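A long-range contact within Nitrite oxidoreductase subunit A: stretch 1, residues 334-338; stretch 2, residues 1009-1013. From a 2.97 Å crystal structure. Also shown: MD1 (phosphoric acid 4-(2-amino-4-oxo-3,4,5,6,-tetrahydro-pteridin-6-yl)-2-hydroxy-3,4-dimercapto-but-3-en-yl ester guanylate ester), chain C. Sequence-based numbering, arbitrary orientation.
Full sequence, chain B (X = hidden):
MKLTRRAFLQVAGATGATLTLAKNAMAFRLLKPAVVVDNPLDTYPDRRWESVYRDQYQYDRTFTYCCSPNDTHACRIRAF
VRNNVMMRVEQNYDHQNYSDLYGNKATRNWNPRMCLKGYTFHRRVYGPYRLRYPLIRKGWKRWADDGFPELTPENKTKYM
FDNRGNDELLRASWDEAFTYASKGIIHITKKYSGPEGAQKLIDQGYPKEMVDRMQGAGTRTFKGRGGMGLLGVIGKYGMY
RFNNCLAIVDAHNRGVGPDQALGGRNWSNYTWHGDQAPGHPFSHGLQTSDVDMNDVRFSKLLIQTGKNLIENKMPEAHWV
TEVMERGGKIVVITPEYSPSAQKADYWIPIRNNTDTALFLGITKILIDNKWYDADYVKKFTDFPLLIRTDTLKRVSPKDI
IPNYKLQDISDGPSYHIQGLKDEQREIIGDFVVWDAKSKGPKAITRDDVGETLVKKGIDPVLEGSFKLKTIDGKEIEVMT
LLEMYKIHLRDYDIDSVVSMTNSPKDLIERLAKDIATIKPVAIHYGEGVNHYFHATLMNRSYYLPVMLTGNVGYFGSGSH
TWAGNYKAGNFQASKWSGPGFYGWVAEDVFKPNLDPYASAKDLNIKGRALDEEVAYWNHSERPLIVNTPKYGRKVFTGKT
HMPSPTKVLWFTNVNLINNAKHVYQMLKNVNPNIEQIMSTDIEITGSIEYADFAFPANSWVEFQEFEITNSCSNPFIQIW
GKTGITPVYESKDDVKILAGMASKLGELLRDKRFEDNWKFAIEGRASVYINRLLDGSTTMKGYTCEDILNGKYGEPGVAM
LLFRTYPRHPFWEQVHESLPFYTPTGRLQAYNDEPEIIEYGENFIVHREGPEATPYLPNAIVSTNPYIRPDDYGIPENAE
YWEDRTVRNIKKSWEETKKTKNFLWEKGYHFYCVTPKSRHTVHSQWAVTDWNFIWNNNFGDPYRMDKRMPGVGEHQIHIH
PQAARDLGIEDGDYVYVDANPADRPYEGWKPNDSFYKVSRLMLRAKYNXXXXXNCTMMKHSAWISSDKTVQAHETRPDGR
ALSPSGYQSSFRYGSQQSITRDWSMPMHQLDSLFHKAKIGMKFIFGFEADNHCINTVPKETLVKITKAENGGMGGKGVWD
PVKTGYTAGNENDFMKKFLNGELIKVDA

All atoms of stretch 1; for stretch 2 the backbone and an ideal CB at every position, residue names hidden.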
# COMPACT_ATOMS: atom_id res chain seq x y z
N THR B 334 -20.86 1.73 3.30
CA THR B 334 -20.18 2.34 2.17
C THR B 334 -20.94 2.03 0.89
O THR B 334 -21.65 1.02 0.82
CB THR B 334 -18.73 1.84 2.04
OG1 THR B 334 -18.71 0.41 1.96
CG2 THR B 334 -17.87 2.30 3.21
N PRO B 335 -20.83 2.89 -0.12
CA PRO B 335 -21.46 2.57 -1.41
C PRO B 335 -20.85 1.35 -2.07
O PRO B 335 -21.56 0.61 -2.76
CB PRO B 335 -21.22 3.84 -2.24
CG PRO B 335 -20.00 4.45 -1.64
CD PRO B 335 -20.10 4.17 -0.17
N GLU B 336 -19.55 1.13 -1.89
CA GLU B 336 -18.85 0.00 -2.47
C GLU B 336 -18.69 -1.12 -1.46
O GLU B 336 -18.81 -0.92 -0.25
CB GLU B 336 -17.47 0.44 -2.97
CG GLU B 336 -16.42 0.45 -1.86
CD GLU B 336 -15.95 1.85 -1.50
OE1 GLU B 336 -16.80 2.74 -1.31
OE2 GLU B 336 -14.72 2.06 -1.40
N TYR B 337 -18.43 -2.32 -1.97
CA TYR B 337 -18.01 -3.43 -1.13
C TYR B 337 -16.49 -3.33 -1.01
O TYR B 337 -15.74 -3.87 -1.82
CB TYR B 337 -18.45 -4.77 -1.70
CG TYR B 337 -18.21 -5.93 -0.76
CD1 TYR B 337 -19.01 -6.13 0.36
CD2 TYR B 337 -17.16 -6.82 -0.98
CE1 TYR B 337 -18.78 -7.18 1.22
CE2 TYR B 337 -16.93 -7.87 -0.12
CZ TYR B 337 -17.74 -8.05 0.98
OH TYR B 337 -17.50 -9.10 1.83
N SER B 338 -16.04 -2.60 0.00
CA SER B 338 -14.64 -2.26 0.17
C SER B 338 -13.91 -3.38 0.90
O SER B 338 -14.53 -4.29 1.45
CB SER B 338 -14.52 -0.94 0.92
OG SER B 338 -14.98 -1.07 2.26
N UNK B 1009 -17.38 -5.11 -10.13
CA UNK B 1009 -18.80 -5.10 -9.76
C UNK B 1009 -19.06 -4.91 -8.27
O UNK B 1009 -20.21 -5.04 -7.84
CB UNK B 1009 -19.45 -6.41 -10.21
N UNK B 1010 -18.02 -4.61 -7.49
CA UNK B 1010 -18.20 -4.25 -6.09
C UNK B 1010 -18.78 -2.85 -5.94
O UNK B 1010 -19.25 -2.50 -4.85
CB UNK B 1010 -16.87 -4.35 -5.34
N UNK B 1011 -18.76 -2.04 -7.01
CA UNK B 1011 -19.24 -0.67 -7.00
C UNK B 1011 -20.65 -0.58 -7.57
O UNK B 1011 -21.03 -1.37 -8.44
CB UNK B 1011 -18.29 0.23 -7.79
N UNK B 1012 -21.44 0.38 -7.10
CA UNK B 1012 -22.74 0.64 -7.72
C UNK B 1012 -22.57 1.23 -9.12
O UNK B 1012 -21.50 1.70 -9.51
CB UNK B 1012 -23.57 1.59 -6.85
N UNK B 1013 -23.67 1.19 -9.87
CA UNK B 1013 -23.66 1.61 -11.27
C UNK B 1013 -23.12 3.03 -11.42
O UNK B 1013 -22.28 3.30 -12.29
CB UNK B 1013 -25.07 1.52 -11.86
PB MD1 C . -10.03 7.43 4.36
O3B MD1 C . -10.63 8.14 3.00
O1B MD1 C . -10.36 5.96 4.34
O2B MD1 C . -10.65 8.07 5.58
O3A MD1 C . -8.39 7.64 4.39
C10 MD1 C . -7.84 8.91 4.58
C11 MD1 C . -6.51 8.77 5.38
O11 MD1 C . -5.87 7.39 4.89
C12 MD1 C . -5.78 9.89 5.25
S12 MD1 C . -6.64 11.49 5.20
C13 MD1 C . -4.24 9.99 5.18
S13 MD1 C . -3.56 11.67 5.01
C14 MD1 C . -3.30 8.90 5.17
N15 MD1 C . -3.59 8.15 3.78
C16 MD1 C . -3.02 6.86 3.73
C15 MD1 C . -2.39 6.32 2.50
O14 MD1 C . -2.34 6.98 1.51
N17 MD1 C . -1.82 4.95 2.51
C17 MD1 C . -1.89 4.09 3.80
N16 MD1 C . -1.33 2.75 3.81
N18 MD1 C . -2.54 4.63 5.05
C20 MD1 C . -3.09 5.96 5.05
N8 MD1 C . -3.71 6.52 6.19
C7 MD1 C . -3.26 8.04 6.41
PA MD1 C . -11.29 7.33 1.73
O1A MD1 C . -11.31 8.26 0.54
O2A MD1 C . -10.44 6.12 1.43
O5' MD1 C . -12.83 6.84 2.05
C5' MD1 C . -13.04 5.64 2.74
C4' MD1 C . -14.32 4.90 2.21
O4' MD1 C . -15.58 5.82 2.23
C1' MD1 C . -16.24 5.53 0.85
N9 MD1 C . -17.15 6.62 0.43
C4 MD1 C . -18.28 6.84 1.09
N3 MD1 C . -18.89 6.16 2.27
C2 MD1 C . -20.17 6.62 2.79
N2 MD1 C . -20.77 5.96 3.94
N1 MD1 C . -20.85 7.73 2.17
C6 MD1 C . -20.26 8.37 1.04
O6 MD1 C . -20.81 9.29 0.52
C5 MD1 C . -18.91 7.88 0.49
N7 MD1 C . -18.16 8.30 -0.52
C8 MD1 C . -17.06 7.52 -0.57
C2' MD1 C . -15.23 5.44 0.09
O2' MD1 C . -15.56 4.76 -1.15
C3' MD1 C . -14.16 4.54 0.99
O3' MD1 C . -14.48 3.12 0.87

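Position 1009 opens the second stretch. Its ideal CB has nothing of stretch 1 within 5.5 Å, so stretch 1 sets no demand here. A phi of -74° is within the range open to proline, but most other residues would fit as well. The deposited residue is Pro1009. Its ring makes no contact with stretch 1.

Position 1010 is the one whose CA-to-CB bond points toward stretch 1. The backbone already holds the two segments together: Tyr337 N donates a hydrogen bond to O of 1010 at 3.0 Å, with a nearly straight N-H...O angle of 163°. The same oxygen also receives a CA-H...O contact from Glu336 CA at 3.5 Å. With this bond in place the chains run close, and the CA atom of 1010 lies 5.0 Å from the CA of Tyr337. The ideal CB sits 3.7 Å from Tyr337 O, at van der Waals distance. A small side chain suits such a spot: alanine fills it directly, serine is conceivable, and glycine would leave the contact unmade. A longer chain would have to turn aside from that oxygen. The deposited residue is Ala1010. Its CB packs on Tyr337 CB at 4.0 Å, adding a small apolar contact beside the hydrogen bond.

Position 1011 starts out differently. Its CA-to-CB bond points away from stretch 1, although its CA is only 4.6 Å from the CA of Glu336. The ideal CB is 4.9 Å from Glu336 CB. A short side chain would leave the methylene part of that glutamate uncovered from this side. A longer one could bend back over it, so leucine, methionine or an aromatic residue would all be reasonable. The Glu336 carboxylate is no obvious target, because it is taken up by MD1: O2' donates a very short hydrogen bond to Glu336 OE1 at 2.4 Å, and O3' donates one to Glu336 OE2 at 2.5 Å. The deposited residue is Tyr1011. With chi1 at -74° (m), the end of the side chain comes nearer to stretch 1 than its CB does, and CE1 comes to 3.5 Å from Glu336 CB. That CB lies over one face of the ring, 3.8 Å from the centroid and 29° off the normal, a CH-pi contact. The ring thus packs on the aliphatic start of a side chain whose charged end holds the ligand.

Position 1012 has a sideways CA-to-CB bond and a phi of -68°, which proline accepts. The ideal CB is 4.7 Å from Pro335 O, and the ring of Pro335 offers an apolar surface nearby. Proline, valine or another modest apolar residue would suit. The deposited residue is Pro1012. Its CD approaches Pro335 O at 3.3 Å, and its CG packs against Pro335 CB at 4.2 Å.

Position 1013 is again out of reach, and stretch 1 does not restrict it. The deposited residue is Tyr1013, whose hydroxyl is hydrogen-bonded elsewhere in the structure.

Stretch 2, residues 1009-1013: PAYPY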
# COMPACT_ATOMS: atom_id res chain seq x y z
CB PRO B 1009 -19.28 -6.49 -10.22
CG PRO B 1009 -18.07 -7.33 -10.21
CD PRO B 1009 -16.92 -6.44 -10.56
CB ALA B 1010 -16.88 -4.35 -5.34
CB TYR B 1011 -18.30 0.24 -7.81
CG TYR B 1011 -17.01 0.52 -7.09
CD1 TYR B 1011 -16.88 1.61 -6.25
CD2 TYR B 1011 -15.92 -0.33 -7.24
CE1 TYR B 1011 -15.70 1.86 -5.58
CE2 TYR B 1011 -14.74 -0.09 -6.57
CZ TYR B 1011 -14.64 1.01 -5.75
OH TYR B 1011 -13.46 1.26 -5.08
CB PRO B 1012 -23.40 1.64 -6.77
CG PRO B 1012 -22.27 2.29 -6.05
CD PRO B 1012 -21.20 1.24 -5.93
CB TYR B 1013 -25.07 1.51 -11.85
CG TYR B 1013 -25.18 1.84 -13.32
CD1 TYR B 1013 -25.01 0.85 -14.28
CD2 TYR B 1013 -25.46 3.13 -13.75
CE1 TYR B 1013 -25.12 1.14 -15.63
CE2 TYR B 1013 -25.56 3.43 -15.09
CZ TYR B 1013 -25.39 2.43 -16.03
OH TYR B 1013 -25.49 2.72 -17.37
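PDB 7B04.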